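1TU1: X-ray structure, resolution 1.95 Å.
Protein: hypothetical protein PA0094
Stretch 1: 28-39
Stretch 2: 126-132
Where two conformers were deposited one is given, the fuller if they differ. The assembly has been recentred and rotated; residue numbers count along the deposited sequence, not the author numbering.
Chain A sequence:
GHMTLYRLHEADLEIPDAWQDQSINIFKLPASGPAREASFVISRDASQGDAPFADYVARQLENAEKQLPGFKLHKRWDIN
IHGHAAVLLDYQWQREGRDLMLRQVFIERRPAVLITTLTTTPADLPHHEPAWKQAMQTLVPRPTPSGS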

# COMPACT_ATOMS: atom_id res chain seq x y z
N LYS A 28 9.70 1.07 -7.53
CA LYS A 28 10.09 1.24 -8.92
C LYS A 28 11.58 0.98 -9.03
O LYS A 28 12.37 1.59 -8.32
CB LYS A 28 9.77 2.65 -9.42
CG LYS A 28 8.30 3.04 -9.27
CD LYS A 28 7.40 2.05 -9.96
CE LYS A 28 5.95 2.52 -9.98
NZ LYS A 28 5.80 3.75 -10.79
N LEU A 29 11.94 0.06 -9.91
CA LEU A 29 13.33 -0.32 -10.18
C LEU A 29 13.84 0.61 -11.29
O LEU A 29 13.32 0.55 -12.38
CB LEU A 29 13.42 -1.76 -10.65
CG LEU A 29 13.24 -2.86 -9.59
CD1 LEU A 29 11.76 -2.96 -9.16
CD2 LEU A 29 13.76 -4.20 -10.12
N PRO A 30 14.85 1.42 -11.02
CA PRO A 30 15.27 2.49 -11.94
C PRO A 30 15.61 2.01 -13.34
O PRO A 30 16.19 0.93 -13.51
CB PRO A 30 16.52 3.09 -11.28
CG PRO A 30 16.93 2.12 -10.19
CD PRO A 30 15.69 1.37 -9.81
N ALA A 31 15.22 2.79 -14.35
CA ALA A 31 15.73 2.60 -15.71
C ALA A 31 17.25 2.61 -15.71
O ALA A 31 17.88 3.20 -14.83
CB ALA A 31 15.21 3.68 -16.64
N SER A 32 17.83 1.97 -16.71
CA SER A 32 19.29 1.89 -16.86
C SER A 32 19.62 1.58 -18.31
O SER A 32 19.35 0.49 -18.79
CB SER A 32 19.84 0.79 -15.95
OG SER A 32 21.26 0.84 -15.91
N GLY A 33 20.18 2.56 -19.01
CA GLY A 33 20.49 2.40 -20.43
C GLY A 33 19.24 2.31 -21.29
O GLY A 33 18.43 3.24 -21.30
N PRO A 34 19.08 1.22 -22.04
CA PRO A 34 17.87 0.98 -22.84
C PRO A 34 16.74 0.27 -22.05
O PRO A 34 15.62 0.22 -22.54
CB PRO A 34 18.38 0.06 -23.94
CG PRO A 34 19.46 -0.76 -23.27
CD PRO A 34 20.06 0.12 -22.19
N ALA A 35 17.05 -0.27 -20.87
CA ALA A 35 16.01 -0.87 -20.02
C ALA A 35 15.19 0.22 -19.35
O ALA A 35 15.73 1.12 -18.74
CB ALA A 35 16.64 -1.78 -18.97
N ARG A 36 13.87 0.12 -19.47
CA ARG A 36 12.97 1.05 -18.80
C ARG A 36 12.75 0.68 -17.32
O ARG A 36 13.12 -0.41 -16.85
CB ARG A 36 11.62 1.14 -19.51
CG ARG A 36 11.69 1.36 -21.02
CD ARG A 36 12.49 2.58 -21.47
NE ARG A 36 12.23 2.92 -22.87
CZ ARG A 36 12.87 3.87 -23.55
NH1 ARG A 36 13.80 4.62 -22.97
NH2 ARG A 36 12.56 4.09 -24.83
N GLU A 37 12.17 1.62 -16.58
CA GLU A 37 11.83 1.41 -15.19
C GLU A 37 10.84 0.26 -15.09
O GLU A 37 9.90 0.18 -15.84
CB GLU A 37 11.20 2.68 -14.62
CG GLU A 37 11.02 2.69 -13.12
CD GLU A 37 10.65 4.07 -12.59
OE1 GLU A 37 9.46 4.39 -12.64
OE2 GLU A 37 11.54 4.80 -12.12
N ALA A 38 11.07 -0.63 -14.14
CA ALA A 38 10.11 -1.71 -13.81
C ALA A 38 9.45 -1.44 -12.46
O ALA A 38 9.85 -0.55 -11.73
CB ALA A 38 10.86 -3.03 -13.74
N SER A 39 8.42 -2.22 -12.15
CA SER A 39 7.78 -2.12 -10.84
C SER A 39 7.78 -3.46 -10.12
O SER A 39 7.66 -4.51 -10.76
CB SER A 39 6.37 -1.57 -10.97
OG SER A 39 5.47 -2.45 -11.59
N PRO A 126 15.54 -9.55 -18.53
CA PRO A 126 16.90 -9.98 -18.17
C PRO A 126 17.68 -8.93 -17.40
O PRO A 126 18.54 -9.27 -16.60
CB PRO A 126 17.56 -10.25 -19.54
CG PRO A 126 16.43 -10.54 -20.43
CD PRO A 126 15.32 -9.61 -19.98
N HIS A 127 17.41 -7.65 -17.65
CA HIS A 127 18.12 -6.60 -16.94
C HIS A 127 17.69 -6.50 -15.48
O HIS A 127 18.50 -6.29 -14.58
CB HIS A 127 17.91 -5.26 -17.64
CG HIS A 127 18.51 -4.12 -16.89
ND1 HIS A 127 17.85 -3.49 -15.85
CD2 HIS A 127 19.73 -3.55 -16.96
CE1 HIS A 127 18.64 -2.56 -15.34
NE2 HIS A 127 19.79 -2.58 -15.99
N HIS A 128 16.39 -6.63 -15.23
CA HIS A 128 15.85 -6.43 -13.88
C HIS A 128 15.91 -7.69 -12.99
O HIS A 128 15.86 -7.60 -11.76
CB HIS A 128 14.41 -5.91 -13.99
CG HIS A 128 14.34 -4.49 -14.44
ND1 HIS A 128 14.93 -3.46 -13.75
CD2 HIS A 128 13.77 -3.94 -15.53
CE1 HIS A 128 14.72 -2.33 -14.39
NE2 HIS A 128 14.00 -2.58 -15.47
N GLU A 129 16.06 -8.85 -13.62
CA GLU A 129 15.96 -10.14 -12.95
C GLU A 129 16.89 -10.30 -11.76
O GLU A 129 16.46 -10.74 -10.71
CB GLU A 129 16.15 -11.27 -13.96
CG GLU A 129 15.73 -12.65 -13.48
CD GLU A 129 15.61 -13.64 -14.63
OE1 GLU A 129 15.29 -13.21 -15.76
OE2 GLU A 129 15.84 -14.85 -14.39
N PRO A 130 18.17 -9.95 -11.89
CA PRO A 130 19.10 -10.09 -10.77
C PRO A 130 18.65 -9.39 -9.48
O PRO A 130 18.72 -10.00 -8.39
CB PRO A 130 20.39 -9.47 -11.31
CG PRO A 130 20.29 -9.67 -12.78
CD PRO A 130 18.86 -9.44 -13.09
N ALA A 131 18.23 -8.13 -9.58
CA ALA A 131 17.81 -7.37 -8.41
C ALA A 131 16.50 -7.93 -7.84
O ALA A 131 16.36 -8.05 -6.65
CB ALA A 131 17.64 -5.90 -8.76
N TRP A 132 15.55 -8.25 -8.72
CA TRP A 132 14.31 -8.89 -8.30
C TRP A 132 14.58 -10.19 -7.51
O TRP A 132 14.11 -10.36 -6.38
CB TRP A 132 13.47 -9.20 -9.51
CG TRP A 132 12.29 -10.04 -9.20
CD1 TRP A 132 11.16 -9.66 -8.54
CD2 TRP A 132 12.13 -11.42 -9.51
NE1 TRP A 132 10.30 -10.72 -8.44
CE2 TRP A 132 10.87 -11.82 -9.03
CE3 TRP A 132 12.94 -12.38 -10.16
CZ2 TRP A 132 10.38 -13.13 -9.17
CZ3 TRP A 132 12.45 -13.69 -10.30
CH2 TRP A 132 11.19 -14.05 -9.80

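The contact is built around two consecutive histidines on a helix, each covered by an alanine from a hairpin. His128 is the more deeply engaged. Its chi1 of -72° (m) and chi2 of -59° carry the ring into the hairpin, where NE2 donates a hydrogen bond to the backbone O of Arg36 at 2.7 Å, with a nearly straight N-H...O angle of 163°. The acceptor lies near the ring plane, as an in-plane N-H requires, which leaves the faces free for packing. Ala38 takes one of them: its CB sits 3.6 Å from the centroid of the His128 ring, 16° off the normal, a CH-pi contact. At the ring edge, CE1 of His128 comes within 3.7 Å of Pro30 O, so a second carbonyl borders this ring in its plane.

His127 takes the other common rotamer, t, with chi1 at 175° and chi2 at -84°. One residue earlier on the helix, it reaches the turn end of the hairpin. Ala35 CB lies over a face of the His127 ring, 3.9 Å from its centroid, while Ser32 CB approaches His127 NE2 obliquely at 3.4 Å. Ser32, at chi1 -170° (t), meets this ring through its carbon, and no hydrogen bond joins the pair.

The hairpin backbone holds these small groups in place. Ser32 and Ala35 close a type II' turn with paired backbone hydrogen bonds (Ser32 N to Ala35 O, 3.0 Å; Ala35 N to Ser32 O, 3.2 Å), and Gly33 supplies its positive phi. Leu29 and Ala38 are likewise paired, and both point their CA-to-CB bonds toward the helix. Leu29, chi1 m and chi2 p, sets CB 3.8 Å from His128 ND1 and extends CD2 to 4.4 Å from Ala131 CB, a looser apolar contact.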